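Local coordinates for variant surface glycoprotein MITAT 1.1 (Trypanosoma brucei brucei, PDB 5LY9) that forms, as a dimer, the dense surface coat that the parasite changes antigenically to evade the immune response of its host, at residues D348-S351 / N352-I356. Sequence-based numbering, arbitrary orientation.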
# COMPACT_ATOMS: atom_id res chain seq x y z
N ASP A 348 -8.91 11.57 -25.51
CA ASP A 348 -9.99 11.91 -26.43
C ASP A 348 -9.46 12.74 -27.64
O ASP A 348 -9.83 12.49 -28.82
CB ASP A 348 -11.05 12.80 -25.75
CG ASP A 348 -11.98 12.07 -24.82
OD1 ASP A 348 -11.91 10.83 -24.63
OD2 ASP A 348 -12.82 12.82 -24.20
N ILE A 349 -8.62 13.75 -27.36
CA ILE A 349 -8.11 14.57 -28.43
C ILE A 349 -7.25 13.73 -29.41
O ILE A 349 -7.37 13.86 -30.64
CB ILE A 349 -7.28 15.76 -27.87
CG1 ILE A 349 -8.22 16.79 -27.16
CG2 ILE A 349 -6.54 16.47 -28.96
CD1 ILE A 349 -7.51 17.64 -26.13
N LEU A 350 -6.38 12.90 -28.88
CA LEU A 350 -5.59 12.02 -29.72
C LEU A 350 -6.47 11.10 -30.54
O LEU A 350 -6.21 10.92 -31.75
CB LEU A 350 -4.57 11.23 -28.98
CG LEU A 350 -3.68 10.33 -29.83
CD1 LEU A 350 -2.94 11.19 -30.89
CD2 LEU A 350 -2.69 9.60 -28.95
N SER A 351 -7.49 10.54 -29.92
CA SER A 351 -8.40 9.66 -30.67
C SER A 351 -9.02 10.36 -31.88
O SER A 351 -9.09 9.80 -32.96
CB SER A 351 -9.46 9.14 -29.74
OG SER A 351 -8.90 8.43 -28.63
N ASN A 352 -9.48 11.58 -31.66
CA ASN A 352 -10.14 12.37 -32.70
C ASN A 352 -9.10 12.67 -33.80
O ASN A 352 -9.41 12.53 -34.99
CB ASN A 352 -10.69 13.64 -32.08
CG ASN A 352 -11.76 14.28 -32.93
OD1 ASN A 352 -12.56 15.07 -32.45
ND2 ASN A 352 -11.73 13.98 -34.21
N TYR A 353 -7.89 13.07 -33.43
CA TYR A 353 -6.90 13.40 -34.50
C TYR A 353 -6.38 12.19 -35.22
O TYR A 353 -6.04 12.39 -36.37
CB TYR A 353 -5.70 14.24 -34.03
CG TYR A 353 -6.01 15.70 -33.94
CD1 TYR A 353 -6.21 16.46 -35.09
CD2 TYR A 353 -6.11 16.33 -32.72
CE1 TYR A 353 -6.51 17.80 -34.99
CE2 TYR A 353 -6.46 17.65 -32.62
CZ TYR A 353 -6.61 18.41 -33.76
OH TYR A 353 -6.89 19.74 -33.64
N GLU A 354 -6.28 11.02 -34.61
CA GLU A 354 -5.93 9.79 -35.37
C GLU A 354 -7.03 9.49 -36.49
O GLU A 354 -6.72 8.94 -37.60
CB GLU A 354 -5.71 8.57 -34.49
CG GLU A 354 -4.46 8.53 -33.55
CD GLU A 354 -4.34 7.23 -32.63
OE1 GLU A 354 -5.28 6.37 -32.57
OE2 GLU A 354 -3.29 7.10 -31.89
N MET A 355 -8.29 9.77 -36.20
CA MET A 355 -9.35 9.56 -37.15
C MET A 355 -9.17 10.56 -38.28
O MET A 355 -9.20 10.20 -39.46
CB MET A 355 -10.75 9.75 -36.54
CG MET A 355 -11.86 9.33 -37.50
SD MET A 355 -13.47 9.40 -36.69
CE MET A 355 -13.60 11.09 -36.33
N ILE A 356 -8.96 11.81 -37.91
CA ILE A 356 -8.77 12.89 -38.87
C ILE A 356 -7.59 12.62 -39.76
O ILE A 356 -7.67 12.86 -41.00
CB ILE A 356 -8.62 14.24 -38.17
CG1 ILE A 356 -9.96 14.70 -37.62
CG2 ILE A 356 -8.04 15.29 -39.15
CD1 ILE A 356 -9.89 15.84 -36.63
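Ile-349 and Tyr-353, one helical turn apart, lie side by side and point the same way. The CG2 methyl of Ile-349 meets the edge of the Tyr-353 ring in its plane, 3.8 Å from CD2; chi1 of -70° sets CG1 beside the backbone N and leaves CG2 anti to it. The beta-branch thus supplies a methyl for the ring edge while Ile-349 also packs on Ile-51 of helix 24-55, and the long tyrosine side chain touches Pro-325 and Ile-328. On the next flank the Glu-354 chain, extended beyond CG, passes obliquely over Leu-350, bringing OE2 to 3.9 Å from Leu-350 CG. Glu-354 OE1 and Asp-348 form salt bridges with Arg-69 and Arg-74 of the second subunit, and Arg-69 also binds Ser-351 OG. That small hydroxyl hydrogen-bonds Gly-347 O as well, while Asn-352 OD1 accepts from Ala-329 N.

Beneath the side chains, Asn-352 N, Tyr-353 N and Glu-354 N donate to Asp-348 O, Ile-349 O and Leu-350 O, the last pair at 2.9 Å. Met-355 N reaches Ser-351 O only weakly. Successive i+4 to i bonds mark alpha-helix 343-367, part of the elongated helical bundle of the dimeric A-type VSG N-terminal domain.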